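Long-range contact in glutathione s-transferase S2 (Nilaparvata lugens, PDB 5H5L), which probably transfers glutathione to electrophilic substrates as a sigma-class glutathione transferase, and also goes by the name prostaglandin D synthase: residues F11-M21 against W151-F162. Sequence-based numbering, arbitrary orientation.
Sequences FAGLGEPIRWM and WGDIYFISILEF. With GSH (glutathione), chain E.
The indole of Trp-20 is a knob seated among Ile-154, Ile-157, Ser-158 and Glu-161, with the CB of Ser-158 over one face of its six-membered ring, 3.6 Å from the centroid in a CH-pi contact. Ile-157 CG2 and the Glu-161 carboxylate meet the ring at its edge, the carboxylate plane turned 70° from the indole. Within its own helix Trp-20 gives its NE1 proton to OE2 of Glu-16, 2.8 Å away on the anti side. That oxygen also pairs with Trp-193 and Arg-197, and since Arg-197 bridges to Glu-161 as well, the guanidinium probably eases the repulsion between the two carboxylates. A leucine in place of Trp-20 would lack the N-H that Glu-16 OE2 accepts, leaving that oxygen to Trp-193 and Arg-197, and is likely to open a gap over Ser-158 CB. Pro-17 lies where the backbones come closest; its CB packs 3.6 Å from CD1 of Tyr-155. Leu-14 CD2 leans on CD1 of Ile-159 (3.6 Å), while CD1 of Leu-14 reaches the sulfur SG2 of glutathione, also at 3.6 Å. With CG anti to its backbone N (chi1 -174°), the Phe-162 ring is directed toward residues 11-13, where Gly-13 CA lies over one face and Phe-11 meets the rim. A single water donates to Gly-13 O and Ser-158 O, linking the two backbones. Helices 15-25 and 151-164, their segment axes 8.4 Å apart, thus join the thioredoxin-like domain to the all-helical domain beside the glutathione site, as in the GST fold.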
ATOM      1  N   PHE B  11      18.817  -2.594 -10.941  1.00 35.54           N
ATOM      2  CA  PHE B  11      18.936  -3.592  -9.886  1.00 37.65           C
ATOM      3  C   PHE B  11      17.544  -4.153  -9.598  1.00 38.11           C
ATOM      4  O   PHE B  11      16.564  -3.829 -10.279  1.00 32.64           O
ATOM      5  CB  PHE B  11      19.607  -3.021  -8.633  1.00 38.66           C
ATOM      6  CG  PHE B  11      18.934  -1.809  -8.038  1.00 38.72           C
ATOM      7  CD1 PHE B  11      18.069  -1.938  -6.963  1.00 36.97           C
ATOM      8  CD2 PHE B  11      19.232  -0.533  -8.501  1.00 44.88           C
ATOM      9  CE1 PHE B  11      17.471  -0.820  -6.383  1.00 41.40           C
ATOM     10  CE2 PHE B  11      18.642   0.598  -7.928  1.00 45.20           C
ATOM     11  CZ  PHE B  11      17.759   0.453  -6.870  1.00 44.21           C
ATOM     12  N   ALA B  12      17.469  -5.026  -8.594  1.00 33.34           N
ATOM     13  CA  ALA B  12      16.226  -5.715  -8.271  1.00 31.63           C
ATOM     14  C   ALA B  12      15.208  -4.747  -7.684  1.00 32.54           C
ATOM     15  O   ALA B  12      14.263  -4.359  -8.374  1.00 30.41           O
ATOM     16  CB  ALA B  12      16.502  -6.868  -7.300  1.00 39.09           C
ATOM     17  N   GLY B  13      15.399  -4.363  -6.423  1.00 26.60           N
ATOM     18  CA  GLY B  13      14.539  -3.398  -5.755  1.00 33.62           C
ATOM     19  C   GLY B  13      13.076  -3.711  -5.981  1.00 32.00           C
ATOM     20  O   GLY B  13      12.652  -4.875  -5.953  1.00 23.08           O
ATOM     21  N   LEU B  14      12.295  -2.658  -6.229  1.00 28.13           N
ATOM     22  CA  LEU B  14      10.867  -2.776  -6.503  1.00 24.15           C
ATOM     23  C   LEU B  14      10.530  -3.171  -7.931  1.00 24.50           C
ATOM     24  O   LEU B  14       9.360  -3.447  -8.235  1.00 20.31           O
ATOM     25  CB  LEU B  14      10.178  -1.445  -6.179  1.00 26.62           C
ATOM     26  CG  LEU B  14      10.138  -1.145  -4.682  1.00 25.40           C
ATOM     27  CD1 LEU B  14       9.437   0.191  -4.390  1.00 28.75           C
ATOM     28  CD2 LEU B  14       9.428  -2.294  -3.965  1.00 33.87           C
ATOM     29  N   GLY B  15      11.493  -3.167  -8.846  1.00 23.72           N
ATOM     30  CA  GLY B  15      11.193  -3.709 -10.151  1.00 24.19           C
ATOM     31  C   GLY B  15      11.060  -5.219 -10.137  1.00 16.62           C
ATOM     32  O   GLY B  15      10.297  -5.786 -10.917  1.00 19.15           O
ATOM     33  N   GLU B  16      11.785  -5.896  -9.236  1.00 24.92           N
ATOM     34  CA  GLU B  16      11.906  -7.352  -9.327  1.00 20.20           C
ATOM     35  C   GLU B  16      10.594  -8.080  -9.115  1.00 14.92           C
ATOM     36  O   GLU B  16      10.326  -9.044  -9.857  1.00 16.04           O
ATOM     37  CB  GLU B  16      12.950  -7.838  -8.310  1.00 22.93           C
ATOM     38  CG  GLU B  16      13.550  -9.212  -8.621  1.00 21.16           C
ATOM     39  CD  GLU B  16      14.405  -9.217  -9.884  1.00 31.56           C
ATOM     40  OE1 GLU B  16      14.751  -8.107 -10.352  1.00 26.25           O
ATOM     41  OE2 GLU B  16      14.722 -10.320 -10.405  1.00 25.92           O
ATOM     42  N   PRO B  17       9.734  -7.685  -8.180  1.00 14.53           N
ATOM     43  CA  PRO B  17       8.439  -8.351  -8.098  1.00 14.43           C
ATOM     44  C   PRO B  17       7.685  -8.319  -9.404  1.00 18.79           C
ATOM     45  O   PRO B  17       7.041  -9.311  -9.764  1.00 16.48           O
ATOM     46  CB  PRO B  17       7.720  -7.589  -6.978  1.00 18.61           C
ATOM     47  CG  PRO B  17       8.537  -6.471  -6.640  1.00 23.81           C
ATOM     48  CD  PRO B  17       9.909  -6.690  -7.110  1.00 15.46           C
ATOM     49  N   ILE B  18       7.778  -7.223 -10.162  1.00 15.45           N
ATOM     50  CA  ILE B  18       7.066  -7.179 -11.432  1.00 17.10           C
ATOM     51  C   ILE B  18       7.750  -8.075 -12.461  1.00 16.14           C
ATOM     52  O   ILE B  18       7.091  -8.817 -13.202  1.00 17.88           O
ATOM     53  CB  ILE B  18       6.962  -5.721 -11.916  1.00 18.28           C
ATOM     54  CG1 ILE B  18       6.155  -4.876 -10.917  1.00 15.21           C
ATOM     55  CG2 ILE B  18       6.284  -5.669 -13.277  1.00 15.92           C
ATOM     56  CD1 ILE B  18       6.334  -3.403 -11.064  1.00 14.56           C
ATOM     57  N   ARG B  19       9.086  -8.050 -12.503  1.00 18.89           N
ATOM     58  CA  ARG B  19       9.798  -8.960 -13.402  1.00 22.47           C
ATOM     59  C   ARG B  19       9.473 -10.416 -13.089  1.00 19.89           C
ATOM     60  O   ARG B  19       9.239 -11.224 -14.003  1.00 17.98           O
ATOM     61  CB  ARG B  19      11.309  -8.713 -13.312  1.00 15.31           C
ATOM     62  CG  ARG B  19      11.779  -7.322 -13.757  1.00 20.41           C
ATOM     63  CD  ARG B  19      13.220  -7.047 -13.321  1.00 27.78           C
ATOM     64  NE  ARG B  19      13.712  -5.710 -13.651  1.00 21.17           N
ATOM     65  CZ  ARG B  19      14.417  -4.942 -12.833  1.00 23.37           C
ATOM     66  NH1 ARG B  19      14.717  -5.349 -11.603  1.00 24.78           N
ATOM     67  NH2 ARG B  19      14.812  -3.741 -13.232  1.00 29.93           N
ATOM     68  N   TRP B  20       9.454 -10.783 -11.801  1.00 20.10           N
ATOM     69  CA  TRP B  20       9.126 -12.163 -11.462  1.00 20.88           C
ATOM     70  C   TRP B  20       7.708 -12.505 -11.864  1.00 19.67           C
ATOM     71  O   TRP B  20       7.451 -13.606 -12.351  1.00 20.08           O
ATOM     72  CB  TRP B  20       9.302 -12.449  -9.962  1.00 21.28           C
ATOM     73  CG  TRP B  20      10.734 -12.507  -9.492  1.00 20.09           C
ATOM     74  CD1 TRP B  20      11.822 -12.010 -10.136  1.00 26.32           C
ATOM     75  CD2 TRP B  20      11.227 -13.094  -8.268  1.00 18.84           C
ATOM     76  NE1 TRP B  20      12.962 -12.241  -9.394  1.00 24.10           N
ATOM     77  CE2 TRP B  20      12.617 -12.901  -8.245  1.00 22.59           C
ATOM     78  CE3 TRP B  20      10.621 -13.744  -7.191  1.00 25.20           C
ATOM     79  CZ2 TRP B  20      13.409 -13.330  -7.207  1.00 19.37           C
ATOM     80  CZ3 TRP B  20      11.417 -14.177  -6.151  1.00 21.09           C
ATOM     81  CH2 TRP B  20      12.797 -13.984  -6.178  1.00 17.06           C
ATOM     82  N   MET B  21       6.754 -11.597 -11.631  1.00 18.36           N
ATOM     83  CA  MET B  21       5.366 -11.888 -12.002  1.00 16.71           C
ATOM     84  C   MET B  21       5.220 -12.038 -13.514  1.00 14.92           C
ATOM     85  O   MET B  21       4.499 -12.922 -13.999  1.00 15.94           O
ATOM     86  CB  MET B  21       4.440 -10.789 -11.480  1.00 20.00           C
ATOM     87  CG  MET B  21       4.173 -10.837  -9.968  1.00 17.73           C
ATOM     88  SD  MET B  21       3.572 -12.417  -9.400  1.00 17.39           S
ATOM     89  CE  MET B  21       2.105 -12.602 -10.332  1.00 19.97           C
ATOM     90  N   TRP B 151       0.465 -14.009  -5.447  1.00 16.68           N
ATOM     91  CA  TRP B 151       1.345 -12.923  -5.873  1.00 13.29           C
ATOM     92  C   TRP B 151       2.026 -12.306  -4.669  1.00 11.64           C
ATOM     93  O   TRP B 151       3.144 -11.797  -4.772  1.00 13.51           O
ATOM     94  CB  TRP B 151       0.547 -11.846  -6.662  1.00 16.49           C
ATOM     95  CG  TRP B 151      -0.430 -11.092  -5.808  1.00 12.99           C
ATOM     96  CD1 TRP B 151      -1.752 -11.408  -5.595  1.00 13.19           C
ATOM     97  CD2 TRP B 151      -0.176  -9.912  -5.050  1.00 11.18           C
ATOM     98  NE1 TRP B 151      -2.326 -10.497  -4.763  1.00 12.47           N
ATOM     99  CE2 TRP B 151      -1.378  -9.569  -4.412  1.00 13.61           C
ATOM    100  CE3 TRP B 151       0.959  -9.112  -4.837  1.00 10.32           C
ATOM    101  CZ2 TRP B 151      -1.489  -8.474  -3.587  1.00 11.35           C
ATOM    102  CZ3 TRP B 151       0.856  -8.025  -4.014  1.00  9.50           C
ATOM    103  CH2 TRP B 151      -0.352  -7.711  -3.382  1.00 10.53           C
ATOM    104  N   GLY B 152       1.377 -12.366  -3.513  1.00 11.99           N
ATOM    105  CA  GLY B 152       1.998 -11.876  -2.312  1.00 11.40           C
ATOM    106  C   GLY B 152       3.300 -12.595  -1.975  1.00 13.07           C
ATOM    107  O   GLY B 152       4.286 -11.964  -1.582  1.00 11.36           O
ATOM    108  N   ASP B 153       3.308 -13.922  -2.093  1.00 14.53           N
ATOM    109  CA  ASP B 153       4.548 -14.674  -1.856  1.00 13.80           C
ATOM    110  C   ASP B 153       5.664 -14.199  -2.780  1.00 14.06           C
ATOM    111  O   ASP B 153       6.820 -14.039  -2.368  1.00 14.06           O
ATOM    112  CB  ASP B 153       4.298 -16.175  -2.069  1.00 15.99           C
ATOM    113  CG  ASP B 153       3.231 -16.734  -1.150  1.00 18.01           C
ATOM    114  OD1 ASP B 153       3.340 -16.530   0.078  1.00 19.74           O
ATOM    115  OD2 ASP B 153       2.255 -17.341  -1.660  1.00 20.14           O
ATOM    116  N   ILE B 154       5.336 -13.969  -4.039  1.00 12.90           N
ATOM    117  CA  ILE B 154       6.332 -13.560  -5.006  1.00  9.70           C
ATOM    118  C   ILE B 154       6.833 -12.160  -4.715  1.00 15.93           C
ATOM    119  O   ILE B 154       8.029 -11.900  -4.784  1.00 15.72           O
ATOM    120  CB  ILE B 154       5.715 -13.728  -6.400  1.00 14.34           C
ATOM    121  CG1 ILE B 154       5.566 -15.246  -6.652  1.00 23.15           C
ATOM    122  CG2 ILE B 154       6.587 -13.107  -7.466  1.00 20.75           C
ATOM    123  CD1 ILE B 154       4.769 -15.604  -7.876  1.00 25.02           C
ATOM    124  N   TYR B 155       5.938 -11.250  -4.351  1.00 14.49           N
ATOM    125  CA  TYR B 155       6.358  -9.906  -3.986  1.00 13.25           C
ATOM    126  C   TYR B 155       7.265  -9.943  -2.760  1.00 13.67           C
ATOM    127  O   TYR B 155       8.331  -9.325  -2.737  1.00 16.56           O
ATOM    128  CB  TYR B 155       5.096  -9.073  -3.741  1.00 11.10           C
ATOM    129  CG  TYR B 155       5.293  -7.596  -3.552  1.00 13.52           C
ATOM    130  CD1 TYR B 155       5.151  -6.720  -4.627  1.00 15.18           C
ATOM    131  CD2 TYR B 155       5.551  -7.060  -2.293  1.00 14.18           C
ATOM    132  CE1 TYR B 155       5.282  -5.351  -4.460  1.00 16.19           C
ATOM    133  CE2 TYR B 155       5.696  -5.699  -2.125  1.00 18.09           C
ATOM    134  CZ  TYR B 155       5.555  -4.852  -3.227  1.00 15.74           C
ATOM    135  OH  TYR B 155       5.704  -3.501  -3.056  1.00 18.24           O
ATOM    136  N   PHE B 156       6.849 -10.687  -1.740  1.00 13.98           N
ATOM    137  CA  PHE B 156       7.570 -10.779  -0.467  1.00 12.64           C
ATOM    138  C   PHE B 156       8.995 -11.311  -0.673  1.00 14.99           C
ATOM    139  O   PHE B 156       9.984 -10.680  -0.258  1.00 18.73           O
ATOM    140  CB  PHE B 156       6.715 -11.673   0.436  1.00 11.35           C
ATOM    141  CG  PHE B 156       7.256 -11.949   1.817  1.00 15.57           C
ATOM    142  CD1 PHE B 156       7.437 -10.941   2.743  1.00 19.75           C
ATOM    143  CD2 PHE B 156       7.450 -13.252   2.226  1.00 16.92           C
ATOM    144  CE1 PHE B 156       7.886 -11.247   4.050  1.00 23.21           C
ATOM    145  CE2 PHE B 156       7.869 -13.537   3.503  1.00 17.16           C
ATOM    146  CZ  PHE B 156       8.087 -12.549   4.401  1.00 20.12           C
ATOM    147  N   ILE B 157       9.119 -12.445  -1.350  1.00 15.38           N
ATOM    148  CA  ILE B 157      10.422 -13.108  -1.540  1.00 14.10           C
ATOM    149  C   ILE B 157      11.331 -12.314  -2.463  1.00 17.66           C
ATOM    150  O   ILE B 157      12.537 -12.191  -2.213  1.00 18.54           O
ATOM    151  CB  ILE B 157      10.209 -14.549  -2.060  1.00 16.90           C
ATOM    152  CG1 ILE B 157       9.475 -15.406  -1.051  1.00 16.42           C
ATOM    153  CG2 ILE B 157      11.550 -15.222  -2.329  1.00 19.04           C
ATOM    154  CD1 ILE B 157      10.079 -15.341   0.345  1.00 19.77           C
ATOM    155  N   SER B 158      10.783 -11.725  -3.532  1.00 18.25           N
ATOM    156  CA  SER B 158      11.645 -10.960  -4.426  1.00 11.85           C
ATOM    157  C   SER B 158      12.265  -9.785  -3.696  1.00 19.46           C
ATOM    158  O   SER B 158      13.444  -9.478  -3.899  1.00 18.67           O
ATOM    159  CB  SER B 158      10.863 -10.495  -5.661  1.00 20.61           C
ATOM    160  OG  SER B 158       9.914  -9.518  -5.288  1.00 19.31           O
ATOM    161  N   ILE B 159      11.499  -9.130  -2.806  1.00 14.53           N
ATOM    162  CA  ILE B 159      12.036  -7.995  -2.076  1.00 15.54           C
ATOM    163  C   ILE B 159      12.940  -8.455  -0.931  1.00 26.27           C
ATOM    164  O   ILE B 159      13.972  -7.835  -0.669  1.00 24.96           O
ATOM    165  CB  ILE B 159      10.873  -7.092  -1.610  1.00 20.76           C
ATOM    166  CG1 ILE B 159      10.259  -6.416  -2.859  1.00 21.17           C
ATOM    167  CG2 ILE B 159      11.330  -6.058  -0.617  1.00 23.94           C
ATOM    168  CD1 ILE B 159       9.032  -5.606  -2.615  1.00 27.09           C
ATOM    169  N   LEU B 160      12.601  -9.548  -0.242  1.00 20.11           N
ATOM    170  CA  LEU B 160      13.501 -10.057   0.803  1.00 23.59           C
ATOM    171  C   LEU B 160      14.865 -10.446   0.231  1.00 28.11           C
ATOM    172  O   LEU B 160      15.901 -10.258   0.881  1.00 26.71           O
ATOM    173  CB  LEU B 160      12.882 -11.255   1.512  1.00 14.35           C
ATOM    174  CG  LEU B 160      11.748 -10.972   2.480  1.00 23.08           C
ATOM    175  CD1 LEU B 160      11.360 -12.230   3.185  1.00 24.76           C
ATOM    176  CD2 LEU B 160      12.102  -9.902   3.498  1.00 30.97           C
ATOM    177  N   GLU B 161      14.879 -10.997  -0.980  1.00 33.90           N
ATOM    178  CA  GLU B 161      16.136 -11.326  -1.641  1.00 36.84           C
ATOM    179  C   GLU B 161      17.023 -10.095  -1.744  1.00 38.15           C
ATOM    180  O   GLU B 161      18.227 -10.154  -1.490  1.00 32.86           O
ATOM    181  CB  GLU B 161      15.826 -11.920  -3.016  1.00 34.17           C
ATOM    182  CG  GLU B 161      16.954 -11.867  -4.013  1.00 42.26           C
ATOM    183  CD  GLU B 161      16.582 -12.584  -5.283  1.00 39.33           C
ATOM    184  OE1 GLU B 161      16.434 -11.915  -6.327  1.00 40.85           O
ATOM    185  OE2 GLU B 161      16.391 -13.815  -5.220  1.00 49.37           O
ATOM    186  N   PHE B 162      16.433  -8.956  -2.067  1.00 39.31           N
ATOM    187  CA  PHE B 162      17.197  -7.727  -2.075  1.00 40.76           C
ATOM    188  C   PHE B 162      17.812  -7.456  -0.712  1.00 40.38           C
ATOM    189  O   PHE B 162      18.954  -7.008  -0.619  1.00 42.10           O
ATOM    190  CB  PHE B 162      16.298  -6.572  -2.507  1.00 51.60           C
ATOM    191  CG  PHE B 162      17.020  -5.271  -2.683  1.00 53.24           C
ATOM    192  CD1 PHE B 162      17.614  -4.966  -3.892  1.00 52.82           C
ATOM    193  CD2 PHE B 162      17.102  -4.349  -1.643  1.00 52.29           C
ATOM    194  CE1 PHE B 162      18.280  -3.756  -4.072  1.00 56.55           C
ATOM    195  CE2 PHE B 162      17.765  -3.148  -1.814  1.00 55.70           C
ATOM    196  CZ  PHE B 162      18.352  -2.851  -3.036  1.00 56.73           C
TER
HETATM  197  N1  GSH E 301       5.000   3.060  -3.626  1.00 21.87           N
HETATM  198  CA1 GSH E 301       5.896   3.026  -4.775  1.00 21.45           C
HETATM  199  C1  GSH E 301       5.920   1.599  -5.346  1.00 17.77           C
HETATM  200  O11 GSH E 301       5.713   0.611  -4.569  1.00 19.57           O
HETATM  201  O12 GSH E 301       6.150   1.390  -6.576  1.00 15.85           O
HETATM  202  CB1 GSH E 301       7.340   3.365  -4.312  1.00 20.78           C
HETATM  203  CG1 GSH E 301       8.184   3.568  -5.560  1.00 23.51           C
HETATM  204  CD1 GSH E 301       9.605   4.069  -5.144  1.00 33.39           C
HETATM  205  OE1 GSH E 301       9.868   4.326  -4.018  1.00 27.73           O
HETATM  206  N2  GSH E 301      10.617   4.218  -6.194  1.00 34.88           N
HETATM  207  CA2 GSH E 301      11.954   4.662  -5.819  1.00 37.04           C
HETATM  208  C2  GSH E 301      12.343   5.839  -6.694  1.00 30.55           C
HETATM  209  O2  GSH E 301      11.807   6.006  -7.738  1.00 29.65           O
HETATM  210  CB2 GSH E 301      12.905   3.521  -6.107  1.00 35.62           C
HETATM  211  SG2 GSH E 301      12.449   2.060  -5.180  1.00 37.23           S
HETATM  212  N3  GSH E 301      13.413   6.716  -6.245  1.00 40.18           N
HETATM  213  CA3 GSH E 301      13.837   7.828  -7.090  1.00 42.21           C
HETATM  214  C3  GSH E 301      13.261   9.131  -6.571  1.00 41.30           C
HETATM  215  O31 GSH E 301      12.484   9.147  -5.589  1.00 42.63           O
HETATM  216  O32 GSH E 301      13.590  10.178  -7.151  1.00 45.76           O
HETATM  217  O   HOH W   1      14.384  -6.888  -4.945  1.00 38.94           O